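Local atomic coordinates of ribosome-associated protein Y (PSrp-1) (Clostridium acetobutylicum, PDB entry 3KA5), a protein that is probably required in stationary phase for pairing active 70S ribosomes into translationally silent 100S dimers, and is represented here by its C-terminal domain. Residues N41-R46 with Y51-P56. Sequence-based numbering, arbitrary orientation.
Sequences NVVYKR and YGLIEP
With CG set between its backbone N and carbonyl carbon (chi1 64°), the ring of Tyr44 swings across to the neighbouring strand and lies over Gly52, whose CA sits 3.9 Å from the ring centroid in a CH-pi contact over the ring face, displaced from the centre. Ile54 places CG1 anti to its carbonyl carbon (chi1 -56°), which brings that atom within 3.6 Å of Tyr44 CE2, while its CB packs against CB of Val42. Beyond the ring, Tyr44 OH holds a water at 2.9 Å, and the same water accepts a weak bond from Leu53 N. Strands 39-45 and 51-55 form a beta hairpin, the last two strands of the three-stranded antiparallel sheet in this C-terminal domain of a long-type hibernation-promoting factor. Val42-Ile54 and Tyr44-Gly52 are its hydrogen-bonded pairs, each closed by two backbone bonds; the bond from Ile54 N to Val42 O is short, 2.7 Å, and nearly straight at 170°. CA-H...O contacts supplement this ladder, among them Val43 CA to Gly52 O at 3.1 Å. The face opposite Val42, Tyr44 and Ile54 carries Val43, Leu53, Lys45 and Tyr51; helix 15-25 packs on it, Tyr51 meeting Val19 and Met22. Here Val43 CG1 presses tightly on Leu53 CD1, 3.4 Å away, and both side chains also touch Phe32 of strand 29-34. The extended Lys45 chain passes obliquely by the Tyr51 ring, CG 4.0 Å from CE1, and Tyr44 O lies at that ring's edge, in its plane. Along its other side, strand 51-55 pairs in parallel with a strand of the second subunit, carrying the sheet across the dimer interface, where Ile54 packs on Phe29 of that subunit.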
loop_
_atom_site.group_PDB
_atom_site.type_symbol
_atom_site.label_atom_id
_atom_site.label_comp_id
_atom_site.label_asym_id
_atom_site.label_seq_id
_atom_site.Cartn_x
_atom_site.Cartn_y
_atom_site.Cartn_z
ATOM N N ASN B 41 2.575 6.598 0.911
ATOM C CA ASN B 41 3.175 5.876 -0.203
ATOM C C ASN B 41 3.277 4.414 0.214
ATOM O O ASN B 41 3.099 4.079 1.388
ATOM C CB ASN B 41 4.592 6.380 -0.483
ATOM C CG ASN B 41 4.628 7.738 -1.168
ATOM O OD1 ASN B 41 3.599 8.375 -1.413
ATOM N ND2 ASN B 41 5.833 8.185 -1.485
ATOM N N VAL B 42 3.583 3.550 -0.743
ATOM C CA VAL B 42 3.736 2.130 -0.467
ATOM C C VAL B 42 4.956 1.598 -1.210
ATOM O O VAL B 42 5.064 1.760 -2.425
ATOM C CB VAL B 42 2.494 1.331 -0.930
ATOM C CG1 VAL B 42 2.653 -0.142 -0.567
ATOM C CG2 VAL B 42 1.231 1.907 -0.281
ATOM N N VAL B 43 5.892 0.997 -0.482
ATOM C CA VAL B 43 7.059 0.416 -1.126
ATOM C C VAL B 43 6.823 -1.082 -1.132
ATOM O O VAL B 43 6.097 -1.608 -0.287
ATOM C CB VAL B 43 8.396 0.737 -0.389
ATOM C CG1 VAL B 43 8.799 2.175 -0.648
ATOM C CG2 VAL B 43 8.259 0.498 1.102
ATOM N N TYR B 44 7.413 -1.768 -2.099
ATOM C CA TYR B 44 7.245 -3.207 -2.203
ATOM C C TYR B 44 8.427 -3.807 -2.944
ATOM O O TYR B 44 9.180 -3.098 -3.609
ATOM C CB TYR B 44 5.930 -3.528 -2.929
ATOM C CG TYR B 44 5.895 -3.060 -4.369
ATOM C CD1 TYR B 44 6.247 -3.917 -5.411
ATOM C CD2 TYR B 44 5.542 -1.750 -4.686
ATOM C CE1 TYR B 44 6.248 -3.480 -6.738
ATOM C CE2 TYR B 44 5.545 -1.302 -6.013
ATOM C CZ TYR B 44 5.899 -2.172 -7.028
ATOM O OH TYR B 44 5.909 -1.734 -8.338
ATOM N N LYS B 45 8.597 -5.115 -2.809
ATOM C CA LYS B 45 9.690 -5.804 -3.473
ATOM C C LYS B 45 9.139 -6.457 -4.732
ATOM O O LYS B 45 8.135 -7.162 -4.681
ATOM C CB LYS B 45 10.286 -6.864 -2.545
ATOM C CG LYS B 45 11.605 -7.435 -3.035
ATOM C CD LYS B 45 12.345 -8.155 -1.921
ATOM C CE LYS B 45 13.764 -8.474 -2.345
ATOM N NZ LYS B 45 14.553 -9.070 -1.232
ATOM N N ARG B 46 9.786 -6.202 -5.863
ATOM C CA ARG B 46 9.348 -6.773 -7.131
ATOM C C ARG B 46 10.319 -7.828 -7.650
ATOM O O ARG B 46 11.535 -7.670 -7.539
ATOM C CB ARG B 46 9.168 -5.661 -8.172
ATOM C CG ARG B 46 10.108 -4.478 -7.996
ATOM C CD ARG B 46 9.838 -3.371 -9.015
ATOM N NE ARG B 46 10.543 -3.583 -10.278
ATOM C CZ ARG B 46 10.434 -2.792 -11.343
ATOM N NH1 ARG B 46 9.643 -1.727 -11.310
ATOM N NH2 ARG B 46 11.122 -3.062 -12.441
ATOM N N TYR B 51 13.166 -2.390 -6.030
ATOM C CA TYR B 51 12.049 -2.109 -5.145
ATOM C C TYR B 51 11.154 -1.126 -5.870
ATOM O O TYR B 51 11.626 -0.350 -6.699
ATOM C CB TYR B 51 12.556 -1.479 -3.845
ATOM C CG TYR B 51 13.353 -2.424 -2.974
ATOM C CD1 TYR B 51 12.717 -3.401 -2.212
ATOM C CD2 TYR B 51 14.745 -2.358 -2.932
ATOM C CE1 TYR B 51 13.448 -4.290 -1.427
ATOM C CE2 TYR B 51 15.484 -3.244 -2.150
ATOM C CZ TYR B 51 14.828 -4.206 -1.402
ATOM O OH TYR B 51 15.549 -5.092 -0.632
ATOM N N GLY B 52 9.863 -1.166 -5.561
ATOM C CA GLY B 52 8.939 -0.245 -6.184
ATOM C C GLY B 52 8.357 0.687 -5.142
ATOM O O GLY B 52 8.253 0.336 -3.964
ATOM N N LEU B 53 7.986 1.882 -5.585
ATOM C CA LEU B 53 7.395 2.892 -4.728
ATOM C C LEU B 53 6.119 3.361 -5.413
ATOM O O LEU B 53 6.164 3.853 -6.532
ATOM C CB LEU B 53 8.347 4.077 -4.569
ATOM C CG LEU B 53 7.811 5.272 -3.780
ATOM C CD1 LEU B 53 7.709 4.919 -2.311
ATOM C CD2 LEU B 53 8.740 6.455 -3.966
ATOM N N ILE B 54 4.986 3.189 -4.747
ATOM C CA ILE B 54 3.702 3.607 -5.300
ATOM C C ILE B 54 3.324 4.947 -4.679
ATOM O O ILE B 54 3.312 5.096 -3.449
ATOM C CB ILE B 54 2.605 2.558 -4.996
ATOM C CG1 ILE B 54 3.049 1.190 -5.525
ATOM C CG2 ILE B 54 1.282 2.979 -5.631
ATOM C CD1 ILE B 54 2.149 0.039 -5.117
ATOM N N GLU B 55 3.034 5.920 -5.539
ATOM C CA GLU B 55 2.657 7.264 -5.113
ATOM C C GLU B 55 1.290 7.598 -5.687
ATOM O O GLU B 55 0.910 7.088 -6.739
ATOM C CB GLU B 55 3.636 8.309 -5.654
ATOM C CG GLU B 55 5.096 7.960 -5.577
ATOM C CD GLU B 55 5.950 8.991 -6.298
ATOM O OE1 GLU B 55 5.791 9.144 -7.530
ATOM O OE2 GLU B 55 6.771 9.652 -5.633
ATOM N N PRO B 56 0.540 8.479 -5.013
ATOM C CA PRO B 56 -0.786 8.850 -5.515
ATOM C C PRO B 56 -0.657 9.683 -6.788
ATOM O O PRO B 56 -1.524 9.649 -7.667
ATOM C CB PRO B 56 -1.383 9.640 -4.354
ATOM C CG PRO B 56 -0.169 10.273 -3.723
ATOM C CD PRO B 56 0.825 9.138 -3.725
HETATM O O HOH W 1 6.509 1.055 -8.443
#